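Local coordinates for cell wall surface anchor family protein (PDB 4OQ1), which is an ancillary pilin of Streptococcus pneumoniae that serves in anchoring the pilus, probably to the bacterial cell wall, at residues 91-95 against 96-100; 263-267 against 268-272; 76-79 against 80-83; 282-286 against 287-291; 127-130 against 131-135. The protein carries 3 engineered substitutions. All coordinates share one frame; numbering follows the deposited sequence.

Contact 1: residues 91-95 against 96-100; sequences MTFLE and NQIEV
Met91 reaches across to Ile98, the bend at its thioether (chi3 44°) bringing the terminal CE to 3.5 Å from Ile98 CG2, while Val100, its cross-strand partner in a non-hydrogen-bonded pair, is touched more lightly. Thr92 pairs with Glu99 in the hydrogen-bonded register: Thr92 N gives a bond of 2.8 Å to Glu99 O, and Glu99 N returns one of 2.9 Å to Thr92 O. The two side chains share a face, Thr92 CG2 running alongside Glu99 CB at 3.8 Å. Strands 85-93 and 98-103 thus form an antiparallel beta hairpin in the sheet of the N-terminal part of the chain, with Met91, Phe93, Ile98 and Val100 on the buried face. Phe93 lies beside Ile98, both side chains pointing the same way, and Phe93 CD1 meets Ile98 CG1 at 3.6 Å; Tyr37 and Val41 of helix 37-42 add to the cover of the ring. Leu94 leaves the strand, and its N makes a weak bond of 3.0 Å to Gln97 O. On the face of Thr92 and Glu99, Leu94 CD1 comes to 3.7 Å from Glu99 OE2. Glu95 and Asn96 carry the chain round the exposed end, where Gln38 takes up Glu95 O.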
loop_
_atom_site.group_PDB
_atom_site.type_symbol
_atom_site.label_atom_id
_atom_site.label_comp_id
_atom_site.label_asym_id
_atom_site.label_seq_id
_atom_site.Cartn_x
_atom_site.Cartn_y
_atom_site.Cartn_z
ATOM N N MET A 91 -9.559 -31.295 10.091
ATOM C CA MET A 91 -9.829 -30.654 8.778
ATOM C C MET A 91 -8.618 -30.696 7.913
ATOM O O MET A 91 -7.474 -30.635 8.386
ATOM C CB MET A 91 -10.222 -29.179 8.867
ATOM C CG MET A 91 -10.659 -28.707 10.198
ATOM S SD MET A 91 -10.904 -26.921 10.270
ATOM C CE MET A 91 -11.779 -26.665 8.754
ATOM N N THR A 92 -8.880 -30.784 6.636
ATOM C CA THR A 92 -7.839 -30.547 5.654
ATOM C C THR A 92 -8.276 -29.437 4.639
ATOM O O THR A 92 -9.423 -29.460 4.108
ATOM C CB THR A 92 -7.443 -31.862 4.942
ATOM O OG1 THR A 92 -6.357 -31.609 4.044
ATOM C CG2 THR A 92 -8.591 -32.421 4.133
ATOM N N PHE A 93 -7.366 -28.487 4.379
ATOM C CA PHE A 93 -7.510 -27.517 3.253
ATOM C C PHE A 93 -6.946 -28.003 1.923
ATOM O O PHE A 93 -5.765 -27.827 1.655
ATOM C CB PHE A 93 -6.784 -26.249 3.610
ATOM C CG PHE A 93 -7.402 -25.493 4.752
ATOM C CD1 PHE A 93 -8.288 -24.450 4.506
ATOM C CD2 PHE A 93 -7.076 -25.802 6.070
ATOM C CE1 PHE A 93 -8.831 -23.740 5.555
ATOM C CE2 PHE A 93 -7.622 -25.097 7.124
ATOM C CZ PHE A 93 -8.498 -24.070 6.858
ATOM N N LEU A 94 -7.795 -28.558 1.081
ATOM C CA LEU A 94 -7.449 -28.975 -0.254
ATOM C C LEU A 94 -7.429 -27.764 -1.211
ATOM O O LEU A 94 -7.406 -26.632 -0.767
ATOM C CB LEU A 94 -8.430 -30.063 -0.728
ATOM C CG LEU A 94 -8.618 -31.306 0.148
ATOM C CD1 LEU A 94 -9.491 -32.322 -0.548
ATOM C CD2 LEU A 94 -7.283 -31.967 0.493
ATOM N N GLU A 95 -7.463 -27.988 -2.525
ATOM C CA GLU A 95 -7.192 -26.903 -3.509
ATOM C C GLU A 95 -8.269 -25.817 -3.631
ATOM O O GLU A 95 -7.960 -24.615 -3.705
ATOM C CB GLU A 95 -6.915 -27.485 -4.922
ATOM C CG GLU A 95 -5.870 -28.596 -4.981
ATOM C CD GLU A 95 -6.455 -29.976 -4.720
ATOM O OE1 GLU A 95 -7.093 -30.535 -5.648
ATOM O OE2 GLU A 95 -6.272 -30.515 -3.590
ATOM N N ASN A 96 -9.539 -26.221 -3.735
ATOM C CA ASN A 96 -10.599 -25.216 -3.797
ATOM C C ASN A 96 -11.647 -25.362 -2.654
ATOM O O ASN A 96 -12.617 -24.599 -2.646
ATOM C CB ASN A 96 -11.315 -25.272 -5.151
ATOM C CG ASN A 96 -12.128 -24.019 -5.444
ATOM O OD1 ASN A 96 -11.819 -22.945 -4.971
ATOM N ND2 ASN A 96 -13.199 -24.169 -6.181
ATOM N N GLN A 97 -11.398 -26.289 -1.726
ATOM C CA GLN A 97 -12.357 -26.594 -0.601
ATOM C C GLN A 97 -11.733 -27.365 0.577
ATOM O O GLN A 97 -10.628 -27.926 0.513
ATOM C CB GLN A 97 -13.596 -27.296 -1.180
ATOM C CG GLN A 97 -13.397 -28.734 -1.630
ATOM C CD GLN A 97 -14.481 -29.266 -2.575
ATOM O OE1 GLN A 97 -15.300 -28.525 -3.111
ATOM N NE2 GLN A 97 -14.467 -30.581 -2.803
ATOM N N ILE A 98 -12.437 -27.358 1.711
ATOM C CA ILE A 98 -12.000 -27.993 2.943
ATOM C C ILE A 98 -12.754 -29.282 2.986
ATOM O O ILE A 98 -13.918 -29.359 2.516
ATOM C CB ILE A 98 -12.367 -27.177 4.237
ATOM C CG1 ILE A 98 -11.528 -25.950 4.385
ATOM C CG2 ILE A 98 -12.218 -27.971 5.523
ATOM C CD1 ILE A 98 -12.305 -24.828 5.025
ATOM N N GLU A 99 -12.100 -30.303 3.507
ATOM C CA GLU A 99 -12.761 -31.556 3.975
ATOM C C GLU A 99 -12.598 -31.737 5.468
ATOM O O GLU A 99 -11.528 -31.495 6.036
ATOM C CB GLU A 99 -12.268 -32.847 3.311
ATOM C CG GLU A 99 -12.752 -33.048 1.898
ATOM C CD GLU A 99 -12.080 -34.254 1.239
ATOM O OE1 GLU A 99 -11.245 -34.962 1.878
ATOM O OE2 GLU A 99 -12.385 -34.492 0.070
ATOM N N VAL A 100 -13.706 -32.120 6.112
ATOM C CA VAL A 100 -13.742 -32.376 7.540
ATOM C C VAL A 100 -14.096 -33.847 7.644
ATOM O O VAL A 100 -15.080 -34.275 7.036
ATOM C CB VAL A 100 -14.776 -31.495 8.303
ATOM C CG1 VAL A 100 -14.553 -31.679 9.763
ATOM C CG2 VAL A 100 -14.579 -30.022 7.849
#

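Contact 2: residues 263-267 against 268-272; sequences MKVDG and RTNTS
Asp266 OD1 gathers two backbone N-H groups of the following turn. Arg268 N approaches nearly along the C-O axis at 2.8 Å from Asp266 OD1, whereas Thr269 N comes from above the carboxylate plane, 3.3 Å from the same oxygen. With CG anti to its own N (chi1 178°), the aspartate is turned toward these amides. Asp266 OD2 is bound by Tyr329 and, in a salt bridge, by Lys356. The backbone closes the loop, Asp266 N bonding to Thr271 O at 2.9 Å and Asn270 N to Asp266 O at 2.7 Å, while Thr269 OG1 and Thr271 OG1 share a hydrogen bond of 2.7 Å. Val265 CG2 lies 3.7 Å from Asn270 OD1, and the extended Met263 sets CE tightly against Ser272 CB, 3.3 Å away. Lys264 is covalently joined through NZ to Asn354 CG, the intramolecular isopeptide link familiar from CnaB-type pilin domains. Asp266 therefore ties the end of the cross-linked strand to its turn, its charge probably stabilised by Lys356 and the N-H donors.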
loop_
_atom_site.group_PDB
_atom_site.type_symbol
_atom_site.label_atom_id
_atom_site.label_comp_id
_atom_site.label_asym_id
_atom_site.label_seq_id
_atom_site.Cartn_x
_atom_site.Cartn_y
_atom_site.Cartn_z
ATOM N N MET A 263 24.857 30.841 -21.273
ATOM C CA MET A 263 26.023 31.003 -22.195
ATOM C C MET A 263 27.370 30.840 -21.469
ATOM O O MET A 263 27.667 31.538 -20.438
ATOM C CB MET A 263 25.986 32.369 -22.889
ATOM C CG MET A 263 26.970 32.403 -24.047
ATOM S SD MET A 263 27.208 34.057 -24.739
ATOM C CE MET A 263 28.772 33.788 -25.510
ATOM N N LYS A 264 28.156 29.890 -21.964
ATOM C CA LYS A 264 29.447 29.558 -21.383
ATOM C C LYS A 264 30.538 30.358 -22.071
ATOM O O LYS A 264 30.749 30.238 -23.278
ATOM C CB LYS A 264 29.728 28.060 -21.515
ATOM C CG LYS A 264 31.023 27.611 -20.859
ATOM C CD LYS A 264 30.905 27.614 -19.344
ATOM C CE LYS A 264 32.188 27.128 -18.690
ATOM N NZ LYS A 264 33.227 28.194 -18.644
ATOM N N VAL A 265 31.224 31.183 -21.292
ATOM C CA VAL A 265 32.242 32.070 -21.827
ATOM C C VAL A 265 33.511 32.008 -21.061
ATOM O O VAL A 265 33.562 31.473 -19.972
ATOM C CB VAL A 265 31.882 33.557 -21.852
ATOM C CG1 VAL A 265 30.604 33.801 -22.601
ATOM C CG2 VAL A 265 31.756 34.125 -20.461
ATOM N N ASP A 266 34.572 32.509 -21.712
ATOM C CA ASP A 266 35.852 32.720 -21.029
ATOM C C ASP A 266 35.619 33.981 -20.182
ATOM O O ASP A 266 35.094 35.064 -20.678
ATOM C CB ASP A 266 36.932 32.976 -22.120
ATOM C CG ASP A 266 38.291 33.258 -21.561
ATOM O OD1 ASP A 266 38.424 34.162 -20.705
ATOM O OD2 ASP A 266 39.226 32.677 -22.131
ATOM N N GLY A 267 36.001 33.907 -18.938
ATOM C CA GLY A 267 35.684 34.961 -18.050
ATOM C C GLY A 267 36.450 36.245 -18.298
ATOM O O GLY A 267 35.975 37.322 -17.951
ATOM N N ARG A 268 37.646 36.145 -18.836
ATOM C CA ARG A 268 38.414 37.379 -19.185
ATOM C C ARG A 268 37.959 38.036 -20.467
ATOM O O ARG A 268 37.678 39.244 -20.507
ATOM C CB ARG A 268 39.922 37.093 -19.158
ATOM C CG ARG A 268 40.386 36.956 -17.702
ATOM C CD ARG A 268 41.813 36.429 -17.566
ATOM N NE ARG A 268 42.353 36.587 -16.202
ATOM C CZ ARG A 268 43.021 37.648 -15.730
ATOM N NH1 ARG A 268 43.255 38.717 -16.500
ATOM N NH2 ARG A 268 43.478 37.649 -14.461
ATOM N N THR A 269 37.767 37.252 -21.509
ATOM C CA THR A 269 37.511 37.833 -22.784
ATOM C C THR A 269 36.025 37.940 -23.084
ATOM O O THR A 269 35.657 38.620 -24.028
ATOM C CB THR A 269 38.249 37.028 -23.907
ATOM O OG1 THR A 269 37.765 35.692 -23.971
ATOM C CG2 THR A 269 39.705 36.977 -23.637
ATOM N N ASN A 270 35.178 37.232 -22.325
ATOM C CA ASN A 270 33.782 37.084 -22.654
ATOM C C ASN A 270 33.435 36.516 -24.022
ATOM O O ASN A 270 32.392 36.841 -24.543
ATOM C CB ASN A 270 33.025 38.403 -22.470
ATOM C CG ASN A 270 32.726 38.691 -21.017
ATOM O OD1 ASN A 270 32.522 37.784 -20.219
ATOM N ND2 ASN A 270 32.700 39.946 -20.668
ATOM N N THR A 271 34.308 35.727 -24.577
ATOM C CA THR A 271 34.028 35.020 -25.880
ATOM C C THR A 271 33.525 33.619 -25.556
ATOM O O THR A 271 33.830 33.044 -24.479
ATOM C CB THR A 271 35.253 34.966 -26.785
ATOM O OG1 THR A 271 36.401 34.544 -26.047
ATOM C CG2 THR A 271 35.498 36.363 -27.340
ATOM N N SER A 272 32.643 33.122 -26.405
ATOM C CA SER A 272 31.964 31.866 -26.111
ATOM C C SER A 272 32.864 30.665 -26.173
ATOM O O SER A 272 33.927 30.666 -26.849
ATOM C CB SER A 272 30.837 31.689 -27.068
ATOM O OG SER A 272 31.341 31.243 -28.294
#

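Contact 3: residues 76-79 against 80-83; sequences WDEN and KLSS
Trp76 brings the six-membered part of its indole to Leu81, with CZ3 3.5 Å from Leu81 CD1. The two side chains cross at about a right angle, and the methyl reaches the ring obliquely. A trans first torsion (chi1 176°) swings the indole back over the turn to meet this one branch of the leucine. Between them the backbone coils through two successive short loops of hydrogen bonding: Lys80 N donates to Asp77 O at 2.9 Å, and Leu81 N to Glu78 O at 3.2 Å. The first coil is reinforced by the side chain of Asp77, whose OD1 accepts from Asn79 N at 3.1 Å, which defines an Asx turn; the N-H comes from above the carboxylate plane. Asp77 CB also supports the extended aliphatic chain of Lys80, touching Lys80 CG at 3.7 Å. That chain carries the ammonium past the aspartate, with no direct contact of the charges, to a hydrogen bond with Ser75 O. At the far end Ser82 OG makes a weak bond to Asn79 O. The turn lies between helix 66-73 and strand 85-93, where Lys80 and Leu81 pack on Leu73 of the helix, while Trp76 and Leu81 touch Trp55 of strand 50-56.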
loop_
_atom_site.group_PDB
_atom_site.type_symbol
_atom_site.label_atom_id
_atom_site.label_comp_id
_atom_site.label_asym_id
_atom_site.label_seq_id
_atom_site.Cartn_x
_atom_site.Cartn_y
_atom_site.Cartn_z
ATOM N N TRP A 76 -23.548 -15.118 21.858
ATOM C CA TRP A 76 -22.841 -16.075 22.663
ATOM C C TRP A 76 -23.358 -16.143 24.125
ATOM O O TRP A 76 -23.486 -15.129 24.787
ATOM C CB TRP A 76 -21.387 -15.651 22.721
ATOM C CG TRP A 76 -20.579 -16.503 23.583
ATOM C CD1 TRP A 76 -20.030 -16.173 24.833
ATOM C CD2 TRP A 76 -20.119 -17.808 23.275
ATOM N NE1 TRP A 76 -19.323 -17.262 25.323
ATOM C CE2 TRP A 76 -19.362 -18.271 24.390
ATOM C CE3 TRP A 76 -20.350 -18.696 22.190
ATOM C CZ2 TRP A 76 -18.770 -19.555 24.416
ATOM C CZ3 TRP A 76 -19.760 -19.947 22.214
ATOM C CH2 TRP A 76 -18.945 -20.353 23.318
ATOM N N ASP A 77 -23.588 -17.330 24.626
ATOM C CA ASP A 77 -23.931 -17.602 26.042
ATOM C C ASP A 77 -23.674 -19.096 26.309
ATOM O O ASP A 77 -24.244 -19.940 25.646
ATOM C CB ASP A 77 -25.414 -17.326 26.211
ATOM C CG ASP A 77 -25.861 -17.339 27.647
ATOM O OD1 ASP A 77 -25.083 -17.710 28.561
ATOM O OD2 ASP A 77 -27.010 -16.928 27.827
ATOM N N GLU A 78 -22.767 -19.447 27.218
ATOM C CA GLU A 78 -22.461 -20.822 27.517
ATOM C C GLU A 78 -23.627 -21.518 28.098
ATOM O O GLU A 78 -23.706 -22.687 28.013
ATOM C CB GLU A 78 -21.308 -20.909 28.515
ATOM C CG GLU A 78 -20.013 -20.600 27.796
ATOM C CD GLU A 78 -19.348 -21.844 27.189
ATOM O OE1 GLU A 78 -20.023 -22.852 26.849
ATOM O OE2 GLU A 78 -18.115 -21.771 27.012
ATOM N N ASN A 79 -24.528 -20.758 28.714
ATOM C CA ASN A 79 -25.754 -21.328 29.179
ATOM C C ASN A 79 -26.658 -21.834 28.014
ATOM O O ASN A 79 -27.517 -22.675 28.210
ATOM C CB ASN A 79 -26.520 -20.334 30.068
ATOM C CG ASN A 79 -27.656 -20.995 30.796
ATOM O OD1 ASN A 79 -27.484 -22.104 31.267
ATOM N ND2 ASN A 79 -28.801 -20.345 30.879
ATOM N N LYS A 80 -26.473 -21.344 26.815
ATOM C CA LYS A 80 -27.240 -21.922 25.650
ATOM C C LYS A 80 -26.670 -23.218 25.127
ATOM O O LYS A 80 -27.340 -23.922 24.355
ATOM C CB LYS A 80 -27.255 -20.960 24.496
ATOM C CG LYS A 80 -27.939 -19.690 24.791
ATOM C CD LYS A 80 -27.857 -18.808 23.608
ATOM C CE LYS A 80 -28.818 -17.622 23.785
ATOM N NZ LYS A 80 -28.392 -16.499 22.919
ATOM N N LEU A 81 -25.444 -23.579 25.527
ATOM C CA LEU A 81 -24.712 -24.635 24.886
ATOM C C LEU A 81 -24.458 -25.759 25.836
ATOM O O LEU A 81 -23.893 -26.771 25.412
ATOM C CB LEU A 81 -23.338 -24.118 24.414
ATOM C CG LEU A 81 -23.468 -22.874 23.568
ATOM C CD1 LEU A 81 -22.076 -22.332 23.309
ATOM C CD2 LEU A 81 -24.221 -23.165 22.259
ATOM N N SER A 82 -24.813 -25.554 27.125
ATOM C CA SER A 82 -24.305 -26.418 28.193
ATOM C C SER A 82 -24.864 -27.825 28.083
ATOM O O SER A 82 -24.256 -28.773 28.556
ATOM C CB SER A 82 -24.513 -25.772 29.583
ATOM O OG SER A 82 -25.860 -25.335 29.732
ATOM N N SER A 83 -25.977 -27.987 27.385
ATOM C CA SER A 83 -26.465 -29.327 27.234
ATOM C C SER A 83 -25.777 -30.083 26.085
ATOM O O SER A 83 -26.073 -31.236 25.915
ATOM C CB SER A 83 -27.983 -29.350 27.064
ATOM O OG SER A 83 -28.373 -28.926 25.790
#

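Contact 4: residues 282-286 against 287-291; sequences KEESG and HYTPV
Glu284 and Thr289 pack together on one face of a two-strand hairpin, crossing at about a right angle with Glu284 CG 3.5 Å from Thr289 OG1. Its strands, 277-284 and 287-293, belong to the antiparallel sheet of the last prealbumin-like (CnaB-type) domain. Beneath, Thr289 N meets Lys282 O at 2.8 Å, and Glu284 N meets His287 O at 3.0 Å. Lys282 lies on the same face, its CG 3.8 Å from Thr289 OG1. A bend at chi4 (80°) brings its NZ within 2.7 Å of Glu284 OE2, a salt bridge along one strand. The looser part is the exposed type I' turn from Glu284 to His287, where Gly286 adopts a backbone conformation that a side chain would obstruct. Even here Glu284 O is gripped from opposite faces of its plane by Ser285 OG and His287 N, and stands 3.7 Å over the centre of the His287 imidazole. On the other face Glu283 curls back so that OE2 takes the N-H of Gly286 at 3.0 Å, while Tyr288 meets Tyr319 edge-to-face. Several polar groups of the turn are bonded within it, consistent with a hairpin end that keeps its shape in solvent, the Lys282 charge probably balanced by Glu284.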
loop_
_atom_site.group_PDB
_atom_site.type_symbol
_atom_site.label_atom_id
_atom_site.label_comp_id
_atom_site.label_asym_id
_atom_site.label_seq_id
_atom_site.Cartn_x
_atom_site.Cartn_y
_atom_site.Cartn_z
ATOM N N LYS A 282 19.296 18.392 -8.766
ATOM C CA LYS A 282 18.696 18.999 -7.596
ATOM C C LYS A 282 19.391 18.478 -6.369
ATOM O O LYS A 282 20.137 17.524 -6.443
ATOM C CB LYS A 282 17.198 18.849 -7.537
ATOM C CG LYS A 282 16.579 17.466 -7.670
ATOM C CD LYS A 282 15.149 17.620 -8.236
ATOM C CE LYS A 282 14.410 16.292 -8.426
ATOM N NZ LYS A 282 13.851 15.800 -7.135
ATOM N N GLU A 283 19.223 19.143 -5.257
ATOM C CA GLU A 283 19.774 18.611 -4.074
ATOM C C GLU A 283 18.665 18.115 -3.176
ATOM O O GLU A 283 17.674 18.771 -3.041
ATOM C CB GLU A 283 20.609 19.611 -3.334
ATOM C CG GLU A 283 21.240 19.021 -2.085
ATOM C CD GLU A 283 20.595 19.593 -0.882
ATOM O OE1 GLU A 283 20.466 20.794 -0.994
ATOM O OE2 GLU A 283 20.186 18.885 0.090
ATOM N N GLU A 284 18.913 16.948 -2.586
ATOM C CA GLU A 284 18.021 16.191 -1.712
ATOM C C GLU A 284 18.877 15.623 -0.599
ATOM O O GLU A 284 19.764 14.788 -0.856
ATOM C CB GLU A 284 17.431 14.970 -2.418
ATOM C CG GLU A 284 17.055 15.179 -3.863
ATOM C CD GLU A 284 15.960 14.220 -4.266
ATOM O OE1 GLU A 284 16.087 13.032 -3.880
ATOM O OE2 GLU A 284 14.973 14.667 -4.925
ATOM N N SER A 285 18.603 16.096 0.596
ATOM C CA SER A 285 19.136 15.483 1.808
ATOM C C SER A 285 20.651 15.364 1.770
ATOM O O SER A 285 21.165 14.371 2.195
ATOM C CB SER A 285 18.441 14.109 2.058
ATOM O OG SER A 285 18.803 13.106 1.147
ATOM N N GLY A 286 21.330 16.390 1.233
ATOM C CA GLY A 286 22.765 16.470 1.241
ATOM C C GLY A 286 23.454 15.867 0.063
ATOM O O GLY A 286 24.663 15.904 -0.014
ATOM N N HIS A 287 22.724 15.293 -0.884
ATOM C CA HIS A 287 23.387 14.904 -2.083
ATOM C C HIS A 287 22.692 15.362 -3.361
ATOM O O HIS A 287 21.539 15.672 -3.376
ATOM C CB HIS A 287 23.716 13.427 -2.171
ATOM C CG HIS A 287 22.596 12.510 -1.815
ATOM N ND1 HIS A 287 21.648 12.123 -2.722
ATOM C CD2 HIS A 287 22.332 11.828 -0.675
ATOM C CE1 HIS A 287 20.811 11.282 -2.153
ATOM N NE2 HIS A 287 21.203 11.088 -0.910
ATOM N N TYR A 288 23.469 15.386 -4.420
ATOM C CA TYR A 288 22.939 15.781 -5.715
ATOM C C TYR A 288 22.326 14.647 -6.409
ATOM O O TYR A 288 22.885 13.543 -6.546
ATOM C CB TYR A 288 24.023 16.446 -6.591
ATOM C CG TYR A 288 24.654 17.709 -6.050
ATOM C CD1 TYR A 288 23.987 18.905 -6.112
ATOM C CD2 TYR A 288 25.981 17.725 -5.588
ATOM C CE1 TYR A 288 24.510 20.095 -5.699
ATOM C CE2 TYR A 288 26.494 18.877 -5.077
ATOM C CZ TYR A 288 25.816 20.064 -5.144
ATOM O OH TYR A 288 26.353 21.236 -4.727
ATOM N N THR A 289 21.131 14.902 -6.924
ATOM C CA THR A 289 20.479 13.840 -7.712
ATOM C C THR A 289 20.002 14.333 -9.067
ATOM O O THR A 289 19.522 15.453 -9.206
ATOM C CB THR A 289 19.275 13.227 -6.950
ATOM O OG1 THR A 289 18.185 14.134 -6.967
ATOM C CG2 THR A 289 19.576 12.956 -5.549
ATOM N N PRO A 290 20.141 13.518 -10.102
ATOM C CA PRO A 290 19.837 13.946 -11.448
ATOM C C PRO A 290 18.384 14.343 -11.731
ATOM O O PRO A 290 17.428 13.736 -11.249
ATOM C CB PRO A 290 20.196 12.734 -12.280
ATOM C CG PRO A 290 21.369 12.157 -11.566
ATOM C CD PRO A 290 21.237 12.541 -10.108
ATOM N N VAL A 291 18.226 15.402 -12.511
ATOM C CA VAL A 291 16.875 15.781 -12.981
ATOM C C VAL A 291 16.563 14.859 -14.142
ATOM O O VAL A 291 17.417 14.585 -14.953
ATOM C CB VAL A 291 16.839 17.257 -13.419
ATOM C CG1 VAL A 291 15.576 17.577 -14.206
ATOM C CG2 VAL A 291 16.882 18.145 -12.214
#

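Contact 5: residues 127-130 against 131-135; sequences FEMT and DQTVE
Thr133 turns its hydroxyl back onto the end of the preceding strand, where OG1 accepts from Thr130 N at 2.6 Å in a nearly straight bond (166° at the hydrogen). Its OG1 is set beside the backbone N and opposite the carbonyl carbon (chi1 -68°), leaving CG2 to lie against Met129, with Thr133 CG2 3.8 Å from Met129 SD; apolar contact is slight by comparison with the polar. The main chain makes the matching bond in the other direction: Thr133 N donates to Thr130 O at 3.1 Å and so closes a type I beta turn from Thr130 to Thr133. Inside that turn the N-H of Gln132 is taken up by Thr130 OG1 at 3.2 Å, an ST turn. Thr130 therefore serves with three of its atoms, as donor through N and as acceptor through both O and OG1; two of the bonds join it to Thr133 and the third to Gln132. The side chain of Asp131, at the corner, is bonded through OD1 to Asn105. Glu135 has its carboxylate anchored elsewhere, OE2 on Thr29. Strand 120-129 ends here, its backbone bonded to strand 106-110 through Phe127 and Met129, and the turn leads on to strand 137-140, the edge strand beside 28-33. Met129 bridges the two, packing on Leu30 and on Leu137.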
loop_
_atom_site.group_PDB
_atom_site.type_symbol
_atom_site.label_atom_id
_atom_site.label_comp_id
_atom_site.label_asym_id
_atom_site.label_seq_id
_atom_site.Cartn_x
_atom_site.Cartn_y
_atom_site.Cartn_z
ATOM N N PHE A 127 -25.120 -28.306 10.498
ATOM C CA PHE A 127 -25.182 -29.380 9.521
ATOM C C PHE A 127 -25.674 -30.724 10.122
ATOM O O PHE A 127 -25.403 -31.031 11.264
ATOM C CB PHE A 127 -23.833 -29.505 8.775
ATOM C CG PHE A 127 -22.670 -29.981 9.585
ATOM C CD1 PHE A 127 -22.365 -31.341 9.671
ATOM C CD2 PHE A 127 -21.934 -29.086 10.330
ATOM C CE1 PHE A 127 -21.254 -31.803 10.362
ATOM C CE2 PHE A 127 -20.850 -29.530 11.094
ATOM C CZ PHE A 127 -20.523 -30.878 11.134
ATOM N N GLU A 128 -26.202 -31.620 9.268
ATOM C CA GLU A 128 -26.746 -32.860 9.820
ATOM C C GLU A 128 -26.186 -34.004 8.990
ATOM O O GLU A 128 -26.206 -33.930 7.756
ATOM C CB GLU A 128 -28.255 -32.804 9.822
ATOM C CG GLU A 128 -28.861 -34.116 10.301
ATOM C CD GLU A 128 -30.343 -34.112 10.340
ATOM O OE1 GLU A 128 -30.857 -34.276 11.437
ATOM O OE2 GLU A 128 -30.996 -33.936 9.291
ATOM N N MET A 129 -25.579 -34.974 9.703
ATOM C CA MET A 129 -25.224 -36.300 9.161
ATOM C C MET A 129 -26.255 -37.408 9.555
ATOM O O MET A 129 -26.473 -37.672 10.695
ATOM C CB MET A 129 -23.854 -36.610 9.738
ATOM C CG MET A 129 -22.799 -35.608 9.238
ATOM S SD MET A 129 -22.713 -35.576 7.429
ATOM C CE MET A 129 -21.061 -34.851 7.296
ATOM N N THR A 130 -26.883 -38.043 8.576
ATOM C CA THR A 130 -27.729 -39.191 8.877
ATOM C C THR A 130 -27.270 -40.409 8.068
ATOM O O THR A 130 -26.426 -40.277 7.200
ATOM C CB THR A 130 -29.178 -38.865 8.557
ATOM O OG1 THR A 130 -29.348 -38.823 7.155
ATOM C CG2 THR A 130 -29.562 -37.565 9.109
ATOM N N ASP A 131 -27.787 -41.616 8.356
ATOM C CA ASP A 131 -27.375 -42.795 7.530
ATOM C C ASP A 131 -27.779 -42.588 6.079
ATOM O O ASP A 131 -27.300 -43.327 5.238
ATOM C CB ASP A 131 -27.950 -44.149 8.046
ATOM C CG ASP A 131 -27.200 -44.682 9.289
ATOM O OD1 ASP A 131 -26.100 -44.197 9.514
ATOM O OD2 ASP A 131 -27.699 -45.580 10.034
ATOM N N GLN A 132 -28.644 -41.605 5.777
ATOM C CA GLN A 132 -29.079 -41.324 4.386
ATOM C C GLN A 132 -28.318 -40.242 3.649
ATOM O O GLN A 132 -28.632 -39.937 2.496
ATOM C CB GLN A 132 -30.519 -40.861 4.391
ATOM C CG GLN A 132 -31.469 -41.773 5.160
ATOM C CD GLN A 132 -31.322 -43.227 4.773
ATOM O OE1 GLN A 132 -31.092 -43.552 3.600
ATOM N NE2 GLN A 132 -31.457 -44.118 5.755
ATOM N N THR A 133 -27.368 -39.624 4.346
ATOM C CA THR A 133 -26.586 -38.489 3.865
ATOM C C THR A 133 -25.746 -38.956 2.715
ATOM O O THR A 133 -24.931 -39.864 2.916
ATOM C CB THR A 133 -25.558 -38.031 4.959
ATOM O OG1 THR A 133 -26.262 -37.466 6.080
ATOM C CG2 THR A 133 -24.548 -37.035 4.384
ATOM N N VAL A 134 -25.891 -38.312 1.555
ATOM C CA VAL A 134 -24.998 -38.590 0.394
ATOM C C VAL A 134 -23.606 -38.003 0.666
ATOM O O VAL A 134 -23.518 -36.853 1.076
ATOM C CB VAL A 134 -25.626 -38.071 -0.966
ATOM C CG1 VAL A 134 -25.084 -36.689 -1.375
ATOM C CG2 VAL A 134 -25.466 -39.093 -2.105
ATOM N N GLU A 135 -22.546 -38.804 0.448
ATOM C CA GLU A 135 -21.134 -38.438 0.713
ATOM C C GLU A 135 -20.344 -37.848 -0.466
ATOM O O GLU A 135 -20.276 -38.433 -1.537
ATOM C CB GLU A 135 -20.369 -39.677 1.180
ATOM C CG GLU A 135 -18.844 -39.513 1.333
ATOM C CD GLU A 135 -18.371 -39.180 2.748
ATOM O OE1 GLU A 135 -19.181 -38.767 3.621
ATOM O OE2 GLU A 135 -17.138 -39.304 2.979
#

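In the fold
Along the chain the order is contact 3, contact 1, contact 5, contact 2 and contact 4. The first three belong to the N-terminal part of the elongated molecule: contacts 1 and 5 reach the same eight-stranded mixed sheet, their centres about 18 Å apart and nearest atoms about 6 Å apart, and contact 3 lies in the loop leading into one of its strands, 85-93. Contacts 2 and 4 share the last prealbumin-like domain, about 28 Å apart between centres, on successive strands 260-266 and 277-284. Centres of contacts 2 and 5 are about 97 Å apart, on opposite sides of the chain's centre, consistent with separate beta domains strung along an elongated pilin.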